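Long-range contact in erythromycin C-12 hydroxylase (PDB 2JJN), which hydroxylates the macrolactone ring of erythromycin D at C-12, giving erythromycin C, with a heme-bound iron as the oxidising centre: residues A[82-94]-A[227-239]. The protein carries 2 engineered substitutions. Residues are numbered along the deposited sequence; the frame is centred on the assembly and turned at random. Where two conformers were deposited one is given.
Sequences PTPGMIHEIDPPE and DDEEAANFSTALL. With HEM (protoporphyrin IX containing Fe), chain B.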
ATOM      1  N   PRO A  82      -5.781  13.892 -16.624  1.00 31.90           N
ATOM      2  CA  PRO A  82      -6.396  13.169 -15.491  1.00 31.54           C
ATOM      3  C   PRO A  82      -7.208  11.953 -15.951  1.00 30.70           C
ATOM      4  O   PRO A  82      -7.805  11.995 -17.039  1.00 30.78           O
ATOM      5  CB  PRO A  82      -7.356  14.200 -14.894  1.00 31.89           C
ATOM      6  CG  PRO A  82      -6.853  15.515 -15.328  1.00 32.78           C
ATOM      7  CD  PRO A  82      -6.241  15.296 -16.682  1.00 31.57           C
ATOM      8  N   THR A  83      -7.225  10.892 -15.139  1.00 27.97           N
ATOM      9  CA  THR A  83      -8.033   9.702 -15.410  1.00 26.12           C
ATOM     10  C   THR A  83      -9.319   9.716 -14.545  1.00 23.72           C
ATOM     11  O   THR A  83      -9.247   9.578 -13.315  1.00 23.56           O
ATOM     12  CB  THR A  83      -7.240   8.434 -15.049  1.00 25.85           C
ATOM     13  OG1 THR A  83      -5.996   8.434 -15.775  1.00 29.26           O
ATOM     14  CG2 THR A  83      -8.024   7.178 -15.371  1.00 27.39           C
ATOM     15  N   PRO A  84     -10.499   9.822 -15.181  1.00 22.45           N
ATOM     16  CA  PRO A  84     -11.740   9.871 -14.397  1.00 21.34           C
ATOM     17  C   PRO A  84     -11.863   8.721 -13.408  1.00 18.93           C
ATOM     18  O   PRO A  84     -11.645   7.568 -13.777  1.00 20.13           O
ATOM     19  CB  PRO A  84     -12.823   9.699 -15.465  1.00 21.38           C
ATOM     20  CG  PRO A  84     -12.200  10.330 -16.692  1.00 23.41           C
ATOM     21  CD  PRO A  84     -10.761   9.900 -16.635  1.00 21.92           C
ATOM     22  N   GLY A  85     -12.228   9.021 -12.165  1.00 17.05           N
ATOM     23  CA  GLY A  85     -12.438   7.940 -11.202  1.00 16.64           C
ATOM     24  C   GLY A  85     -11.207   7.543 -10.396  1.00 16.96           C
ATOM     25  O   GLY A  85     -11.322   6.798  -9.435  1.00 15.69           O
ATOM     26  N   MET A  86     -10.020   7.966 -10.846  1.00 16.45           N
ATOM     27  CA  MET A  86      -8.772   7.617 -10.118  1.00 16.34           C
ATOM     28  C   MET A  86      -8.630   8.549  -8.934  1.00 16.20           C
ATOM     29  O   MET A  86      -7.959   9.591  -9.000  1.00 16.06           O
ATOM     30  CB  MET A  86      -7.556   7.796 -11.020  1.00 17.12           C
ATOM     31  CG  MET A  86      -7.397   6.692 -12.007  1.00 23.69           C
ATOM     32  SD  MET A  86      -7.114   5.129 -11.158  1.00 29.56           S
ATOM     33  CE  MET A  86      -6.851   4.078 -12.601  1.00 26.34           C
ATOM     34  N   ILE A  87      -9.312   8.180  -7.865  1.00 15.90           N
ATOM     35  CA  ILE A  87      -9.549   9.079  -6.764  1.00 13.96           C
ATOM     36  C   ILE A  87      -8.243   9.635  -6.120  1.00 12.86           C
ATOM     37  O   ILE A  87      -8.211  10.787  -5.643  1.00 12.37           O
ATOM     38  CB  ILE A  87     -10.422   8.331  -5.666  1.00 15.18           C
ATOM     39  CG1 ILE A  87     -10.900   9.279  -4.595  1.00 18.30           C
ATOM     40  CG2 ILE A  87      -9.724   7.118  -5.169  1.00 16.16           C
ATOM     41  CD1 ILE A  87     -11.842   8.529  -3.636  1.00 17.88           C
ATOM     42  N   HIS A  88      -7.184   8.818  -6.147  1.00 13.48           N
ATOM     43  CA  HIS A  88      -5.937   9.255  -5.500  1.00 14.33           C
ATOM     44  C   HIS A  88      -5.208  10.298  -6.324  1.00 13.58           C
ATOM     45  O   HIS A  88      -4.180  10.849  -5.855  1.00 13.54           O
ATOM     46  CB  HIS A  88      -5.031   8.085  -5.225  1.00 14.74           C
ATOM     47  CG  HIS A  88      -4.618   7.362  -6.467  1.00 17.53           C
ATOM     48  ND1 HIS A  88      -5.524   6.686  -7.260  1.00 20.11           N
ATOM     49  CD2 HIS A  88      -3.398   7.167  -7.022  1.00 21.23           C
ATOM     50  CE1 HIS A  88      -4.874   6.135  -8.276  1.00 22.39           C
ATOM     51  NE2 HIS A  88      -3.587   6.418  -8.156  1.00 21.10           N
ATOM     52  N   GLU A  89      -5.706  10.592  -7.532  1.00 13.73           N
ATOM     53  CA  GLU A  89      -5.055  11.574  -8.403  1.00 15.29           C
ATOM     54  C   GLU A  89      -5.964  12.768  -8.635  1.00 15.43           C
ATOM     55  O   GLU A  89      -5.701  13.579  -9.532  1.00 17.99           O
ATOM     56  CB  GLU A  89      -4.665  10.926  -9.743  1.00 16.45           C
ATOM     57  CG  GLU A  89      -3.538   9.944  -9.590  1.00 17.68           C
ATOM     58  CD  GLU A  89      -3.103   9.358 -10.905  1.00 25.98           C
ATOM     59  OE1 GLU A  89      -3.794   9.600 -11.922  1.00 29.88           O
ATOM     60  OE2 GLU A  89      -2.098   8.637 -10.882  1.00 27.97           O
ATOM     61  N   ILE A  90      -7.024  12.887  -7.831  1.00 15.06           N
ATOM     62  CA  ILE A  90      -8.025  13.927  -8.027  1.00 15.70           C
ATOM     63  C   ILE A  90      -8.055  14.823  -6.799  1.00 15.41           C
ATOM     64  O   ILE A  90      -7.994  14.336  -5.670  1.00 14.38           O
ATOM     65  CB  ILE A  90      -9.397  13.258  -8.315  1.00 16.12           C
ATOM     66  CG1 ILE A  90      -9.313  12.573  -9.698  1.00 16.23           C
ATOM     67  CG2 ILE A  90     -10.488  14.286  -8.318  1.00 17.66           C
ATOM     68  CD1 ILE A  90     -10.516  11.692 -10.044  1.00 17.63           C
ATOM     69  N   ASP A  91      -8.186  16.129  -7.020  1.00 16.47           N
ATOM     70  CA  ASP A  91      -8.183  17.105  -5.946  1.00 15.85           C
ATOM     71  C   ASP A  91      -9.587  17.574  -5.590  1.00 18.09           C
ATOM     72  O   ASP A  91     -10.506  17.424  -6.408  1.00 17.54           O
ATOM     73  CB  ASP A  91      -7.418  18.380  -6.394  1.00 16.25           C
ATOM     74  CG  ASP A  91      -5.920  18.156  -6.562  1.00 17.78           C
ATOM     75  OD1 ASP A  91      -5.359  17.222  -5.932  1.00 14.00           O
ATOM     76  OD2 ASP A  91      -5.316  18.913  -7.339  1.00 18.48           O
ATOM     77  N   PRO A  92      -9.746  18.182  -4.416  1.00 18.55           N
ATOM     78  CA  PRO A  92     -11.048  18.835  -4.181  1.00 21.24           C
ATOM     79  C   PRO A  92     -11.266  19.948  -5.202  1.00 22.47           C
ATOM     80  O   PRO A  92     -10.283  20.525  -5.744  1.00 21.66           O
ATOM     81  CB  PRO A  92     -10.916  19.399  -2.774  1.00 21.04           C
ATOM     82  CG  PRO A  92      -9.733  18.596  -2.133  1.00 22.73           C
ATOM     83  CD  PRO A  92      -8.822  18.331  -3.270  1.00 20.47           C
ATOM     84  N   PRO A  93     -12.545  20.256  -5.500  1.00 25.35           N
ATOM     85  CA  PRO A  93     -13.764  19.707  -4.871  1.00 25.77           C
ATOM     86  C   PRO A  93     -14.221  18.345  -5.423  1.00 24.40           C
ATOM     87  O   PRO A  93     -14.937  17.617  -4.722  1.00 25.25           O
ATOM     88  CB  PRO A  93     -14.818  20.780  -5.175  1.00 25.33           C
ATOM     89  CG  PRO A  93     -14.354  21.447  -6.444  1.00 27.84           C
ATOM     90  CD  PRO A  93     -12.828  21.294  -6.504  1.00 26.66           C
ATOM     91  N   GLU A  94     -13.756  18.000  -6.618  1.00 24.78           N
ATOM     92  CA  GLU A  94     -14.151  16.753  -7.257  1.00 24.80           C
ATOM     93  C   GLU A  94     -13.808  15.593  -6.330  1.00 23.77           C
ATOM     94  O   GLU A  94     -14.570  14.631  -6.199  1.00 23.18           O
ATOM     95  CB  GLU A  94     -13.516  16.570  -8.658  1.00 24.92           C
ATOM     96  CG  GLU A  94     -13.970  15.246  -9.334  0.50 27.06           C
ATOM     97  CD  GLU A  94     -13.363  14.959 -10.710  0.50 28.60           C
ATOM     98  OE1 GLU A  94     -13.821  13.989 -11.356  0.50 33.55           O
ATOM     99  OE2 GLU A  94     -12.438  15.674 -11.154  0.50 34.19           O
ATOM    100  N   ASP A 227     -20.015   7.081 -13.974  1.00 13.65           N
ATOM    101  CA  ASP A 227     -20.168   6.325 -15.226  1.00 13.16           C
ATOM    102  C   ASP A 227     -19.300   5.066 -15.213  1.00 13.78           C
ATOM    103  O   ASP A 227     -18.610   4.800 -14.234  1.00 13.27           O
ATOM    104  CB  ASP A 227     -19.932   7.210 -16.451  1.00 13.15           C
ATOM    105  CG  ASP A 227     -18.507   7.734 -16.560  1.00 16.46           C
ATOM    106  OD1 ASP A 227     -17.562   7.119 -16.011  1.00 16.91           O
ATOM    107  OD2 ASP A 227     -18.344   8.751 -17.247  1.00 21.29           O
ATOM    108  N   ASP A 228     -19.381   4.235 -16.251  1.00 17.31           N
ATOM    109  CA  ASP A 228     -18.672   2.961 -16.165  1.00 17.06           C
ATOM    110  C   ASP A 228     -17.149   3.192 -16.152  1.00 18.59           C
ATOM    111  O   ASP A 228     -16.425   2.470 -15.502  1.00 18.97           O
ATOM    112  CB  ASP A 228     -19.019   2.061 -17.354  1.00 18.88           C
ATOM    113  CG  ASP A 228     -20.393   1.445 -17.275  1.00 19.63           C
ATOM    114  OD1 ASP A 228     -20.766   0.891 -18.337  1.00 22.85           O
ATOM    115  OD2 ASP A 228     -21.050   1.481 -16.198  1.00 19.90           O
ATOM    116  N   GLU A 229     -16.708   4.189 -16.918  1.00 19.73           N
ATOM    117  CA  GLU A 229     -15.279   4.569 -16.921  1.00 20.19           C
ATOM    118  C   GLU A 229     -14.803   4.884 -15.499  1.00 19.59           C
ATOM    119  O   GLU A 229     -13.799   4.343 -15.024  1.00 20.64           O
ATOM    120  CB  GLU A 229     -15.088   5.786 -17.810  1.00 20.86           C
ATOM    121  CG  GLU A 229     -13.620   6.218 -17.824  1.00 25.36           C
ATOM    122  CD  GLU A 229     -13.327   7.354 -18.793  1.00 27.32           C
ATOM    123  OE1 GLU A 229     -14.258   8.093 -19.214  1.00 29.53           O
ATOM    124  OE2 GLU A 229     -12.103   7.497 -19.108  1.00 32.05           O
ATOM    125  N   GLU A 230     -15.512   5.774 -14.813  1.00 19.72           N
ATOM    126  CA  GLU A 230     -15.123   6.146 -13.437  1.00 19.81           C
ATOM    127  C   GLU A 230     -15.185   4.959 -12.499  1.00 19.69           C
ATOM    128  O   GLU A 230     -14.287   4.752 -11.672  1.00 20.81           O
ATOM    129  CB  GLU A 230     -16.076   7.225 -12.903  1.00 19.54           C
ATOM    130  CG  GLU A 230     -15.897   8.563 -13.614  1.00 20.60           C
ATOM    131  CD  GLU A 230     -16.920   9.583 -13.207  1.00 26.47           C
ATOM    132  OE1 GLU A 230     -16.513  10.731 -12.877  1.00 29.02           O
ATOM    133  OE2 GLU A 230     -18.135   9.265 -13.255  1.00 22.57           O
ATOM    134  N   ALA A 231     -16.260   4.168 -12.568  1.00 18.57           N
ATOM    135  CA  ALA A 231     -16.368   3.003 -11.689  1.00 18.97           C
ATOM    136  C   ALA A 231     -15.245   2.001 -11.957  1.00 18.72           C
ATOM    137  O   ALA A 231     -14.729   1.382 -11.046  1.00 19.97           O
ATOM    138  CB  ALA A 231     -17.761   2.336 -11.848  1.00 19.72           C
ATOM    139  N   ALA A 232     -14.925   1.823 -13.237  1.00 19.34           N
ATOM    140  CA  ALA A 232     -13.861   0.881 -13.625  1.00 19.47           C
ATOM    141  C   ALA A 232     -12.498   1.363 -13.159  1.00 20.36           C
ATOM    142  O   ALA A 232     -11.676   0.554 -12.648  1.00 21.00           O
ATOM    143  CB  ALA A 232     -13.865   0.701 -15.146  1.00 19.81           C
ATOM    144  N   ASN A 233     -12.246   2.651 -13.327  1.00 20.37           N
ATOM    145  CA  ASN A 233     -10.967   3.206 -12.852  1.00 21.84           C
ATOM    146  C   ASN A 233     -10.865   3.154 -11.350  1.00 22.13           C
ATOM    147  O   ASN A 233      -9.818   2.765 -10.782  1.00 22.92           O
ATOM    148  CB  ASN A 233     -10.787   4.606 -13.360  1.00 22.78           C
ATOM    149  CG  ASN A 233     -10.330   4.642 -14.841  1.00 25.79           C
ATOM    150  OD1 ASN A 233      -9.447   3.871 -15.231  1.00 36.39           O
ATOM    151  ND2 ASN A 233     -10.869   5.549 -15.620  1.00 26.34           N
ATOM    152  N   PHE A 234     -11.934   3.519 -10.675  1.00 21.49           N
ATOM    153  CA  PHE A 234     -11.919   3.390  -9.215  1.00 22.10           C
ATOM    154  C   PHE A 234     -11.724   1.936  -8.784  1.00 22.29           C
ATOM    155  O   PHE A 234     -10.919   1.635  -7.876  1.00 23.71           O
ATOM    156  CB  PHE A 234     -13.161   3.973  -8.585  1.00 21.47           C
ATOM    157  CG  PHE A 234     -13.199   3.722  -7.094  1.00 20.93           C
ATOM    158  CD1 PHE A 234     -12.372   4.455  -6.253  1.00 22.88           C
ATOM    159  CD2 PHE A 234     -13.967   2.683  -6.550  1.00 21.82           C
ATOM    160  CE1 PHE A 234     -12.345   4.214  -4.913  1.00 20.79           C
ATOM    161  CE2 PHE A 234     -13.955   2.427  -5.197  1.00 23.39           C
ATOM    162  CZ  PHE A 234     -13.093   3.208  -4.342  1.00 23.68           C
ATOM    163  N   SER A 235     -12.424   1.003  -9.443  1.00 22.49           N
ATOM    164  CA  SER A 235     -12.262  -0.408  -9.121  1.00 23.38           C
ATOM    165  C   SER A 235     -10.845  -0.897  -9.387  1.00 23.90           C
ATOM    166  O   SER A 235     -10.374  -1.742  -8.664  1.00 23.55           O
ATOM    167  CB  SER A 235     -13.249  -1.302  -9.880  1.00 23.97           C
ATOM    168  OG  SER A 235     -14.607  -0.984  -9.504  1.00 21.76           O
ATOM    169  N   THR A 236     -10.198  -0.350 -10.422  1.00 23.67           N
ATOM    170  CA  THR A 236      -8.790  -0.666 -10.757  1.00 24.12           C
ATOM    171  C   THR A 236      -7.880  -0.251  -9.582  1.00 24.78           C
ATOM    172  O   THR A 236      -7.042  -1.044  -9.124  1.00 25.42           O
ATOM    173  CB  THR A 236      -8.303   0.074 -12.029  1.00 23.90           C
ATOM    174  OG1 THR A 236      -9.096  -0.279 -13.155  0.70 23.10           O
ATOM    175  CG2 THR A 236      -6.781  -0.184 -12.333  0.70 22.17           C
ATOM    176  N   ALA A 237      -8.048   0.986  -9.128  1.00 24.99           N
ATOM    177  CA  ALA A 237      -7.287   1.556  -7.980  1.00 26.98           C
ATOM    178  C   ALA A 237      -7.502   0.716  -6.752  1.00 27.40           C
ATOM    179  O   ALA A 237      -6.559   0.364  -6.028  1.00 27.89           O
ATOM    180  CB  ALA A 237      -7.748   2.945  -7.683  1.00 27.37           C
ATOM    181  N   LEU A 238      -8.768   0.424  -6.478  1.00 27.85           N
ATOM    182  CA  LEU A 238      -9.115  -0.302  -5.270  1.00 28.59           C
ATOM    183  C   LEU A 238      -8.422  -1.645  -5.310  1.00 28.72           C
ATOM    184  O   LEU A 238      -7.772  -2.061  -4.330  1.00 29.90           O
ATOM    185  CB  LEU A 238     -10.646  -0.478  -5.180  1.00 27.82           C
ATOM    186  CG  LEU A 238     -11.165  -0.876  -3.808  1.00 30.20           C
ATOM    187  CD1 LEU A 238     -11.219   0.339  -2.930  1.00 31.28           C
ATOM    188  CD2 LEU A 238     -12.582  -1.429  -3.995  1.00 29.16           C
ATOM    189  N   LEU A 239      -8.495  -2.301  -6.474  1.00 30.02           N
ATOM    190  CA  LEU A 239      -7.911  -3.613  -6.689  1.00 30.74           C
ATOM    191  C   LEU A 239      -6.395  -3.619  -6.509  1.00 31.49           C
ATOM    192  O   LEU A 239      -5.872  -4.382  -5.685  1.00 31.91           O
ATOM    193  CB  LEU A 239      -8.269  -4.141  -8.105  1.00 31.38           C
ATOM    194  CG  LEU A 239      -8.085  -5.595  -8.540  0.70 31.84           C
ATOM    195  CD1 LEU A 239      -8.846  -6.618  -7.699  0.70 34.34           C
ATOM    196  CD2 LEU A 239      -8.542  -5.713  -9.992  0.70 32.57           C
TER
HETATM  197  CHA HEM B 412      -4.970   5.666  -0.244  1.00 12.24           C
HETATM  198  CHB HEM B 412      -1.522   3.019   1.974  1.00 10.52           C
HETATM  199  CHC HEM B 412      -4.388  -0.880   1.706  1.00 14.69           C
HETATM  200  CHD HEM B 412      -7.444   1.546  -1.200  1.00 13.38           C
HETATM  201  C1A HEM B 412      -3.840   5.264   0.439  1.00 11.79           C
HETATM  202  C2A HEM B 412      -2.737   6.157   0.813  1.00 11.12           C
HETATM  203  C3A HEM B 412      -1.785   5.430   1.406  1.00 10.18           C
HETATM  204  C4A HEM B 412      -2.234   4.052   1.431  1.00 10.32           C
HETATM  205  CMA HEM B 412      -0.425   5.928   1.943  1.00 10.50           C
HETATM  206  CAA HEM B 412      -2.702   7.680   0.588  1.00 11.83           C
HETATM  207  CBA HEM B 412      -2.252   8.029  -0.819  1.00 12.51           C
HETATM  208  CGA HEM B 412      -1.957   9.522  -0.980  1.00 13.91           C
HETATM  209  O1A HEM B 412      -2.120  10.299   0.002  1.00 13.54           O
HETATM  210  O2A HEM B 412      -1.602   9.908  -2.138  1.00 12.07           O
HETATM  211  C1B HEM B 412      -2.018   1.720   2.102  1.00 11.04           C
HETATM  212  C2B HEM B 412      -1.358   0.651   2.808  1.00 11.14           C
HETATM  213  C3B HEM B 412      -2.160  -0.438   2.742  1.00 12.51           C
HETATM  214  C4B HEM B 412      -3.334  -0.034   1.979  1.00 12.70           C
HETATM  215  CMB HEM B 412       0.013   0.882   3.476  1.00 12.64           C
HETATM  216  CAB HEM B 412      -1.971  -1.871   3.275  1.00 14.56           C
HETATM  217  CBB HEM B 412      -1.337  -2.067   4.386  1.00 16.65           C
HETATM  218  C1C HEM B 412      -5.458  -0.562   0.896  1.00 13.35           C
HETATM  219  C2C HEM B 412      -6.534  -1.473   0.542  1.00 14.47           C
HETATM  220  C3C HEM B 412      -7.382  -0.801  -0.266  1.00 13.07           C
HETATM  221  C4C HEM B 412      -6.872   0.562  -0.431  1.00 12.68           C
HETATM  222  CMC HEM B 412      -6.604  -2.935   1.059  1.00 15.87           C
HETATM  223  CAC HEM B 412      -8.663  -1.292  -0.969  1.00 17.74           C
HETATM  224  CBC HEM B 412      -9.541  -2.111  -0.390  1.00 22.66           C
HETATM  225  C1D HEM B 412      -7.016   2.839  -1.201  1.00 11.76           C
HETATM  226  C2D HEM B 412      -7.662   3.865  -1.954  1.00 13.95           C
HETATM  227  C3D HEM B 412      -6.923   5.128  -1.649  1.00 12.38           C
HETATM  228  C4D HEM B 412      -5.876   4.759  -0.743  1.00 10.73           C
HETATM  229  CMD HEM B 412      -8.888   3.711  -2.903  1.00 14.33           C
HETATM  230  CAD HEM B 412      -7.188   6.537  -2.207  1.00 11.56           C
HETATM  231  CBD HEM B 412      -8.113   7.343  -1.274  1.00 11.86           C
HETATM  232  CGD HEM B 412      -8.259   8.745  -1.780  1.00 13.11           C
HETATM  233  O1D HEM B 412      -7.493   9.181  -2.657  1.00 12.77           O
HETATM  234  O2D HEM B 412      -9.173   9.435  -1.283  1.00 12.70           O
HETATM  235  NA  HEM B 412      -3.511   3.965   0.860  1.00 10.32           N
HETATM  236  NB  HEM B 412      -3.218   1.277   1.553  1.00 10.64           N
HETATM  237  NC  HEM B 412      -5.703   0.641   0.261  1.00 10.67           N
HETATM  238  ND  HEM B 412      -5.945   3.404  -0.479  1.00 10.46           N
HETATM  239 FE   HEM B 412      -4.654   2.361   0.691  1.00 12.77          FE
HETATM  240  O   HOH W   1     -13.747  11.232 -12.109  1.00 35.64           O
HETATM  241  O   HOH W   2      -3.470   1.909  -1.128  1.00 27.42           O
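N233 reaches from the helix to the loop and gives the one direct hydrogen bond across the contact: its ND2 donates to P84 O at 2.8 Å. The approach lies in the carbonyl plane of P84, but the bond is bent (134° at the hydrogen), and the acceptor sits 26° out of the N233 amide plane. The T83 side chain crosses that of N233 at about a right angle, its CG2 3.3 Å from N233 ND2. A water supplies the second polar link, accepting from G85 N and donating to E230 OE1, and in one of the two conformers of E94 also to E94 OE1. E230 is salt-bridged to R224 and forms a capping box with D227, whose OD1 accepts a nearly straight bond from E230 N at the start of helix 228-259. That helix is the long central helix of the P450 fold, named helix I, running over the heme, and 82-94 belongs to the B–C loop that helps line the pocket; H88 and E89 are assigned to the substrate site. The backbones come close at G85, third residue of the type II turn T83–M86, with a positive phi: its CA lies 3.7 Å from E230 O, leaving no room for a CB, and its O is 3.5 Å from F234 CA. Van der Waals contacts flank it. The P84 ring rests on the E229 carboxylate and on E230 CG. M86, bent at chi2 (-63°), curls back to the helix, bringing SD 3.6 Å from N233 O and into apolar contact with A237 CB. I87 CG2 meets the edge of the F234 ring, 3.9 Å from F234 CD1, while I87 CG1, anti to the backbone N, carries I87 CD1 to the heme propionate, 3.7 Å from HEM O2D.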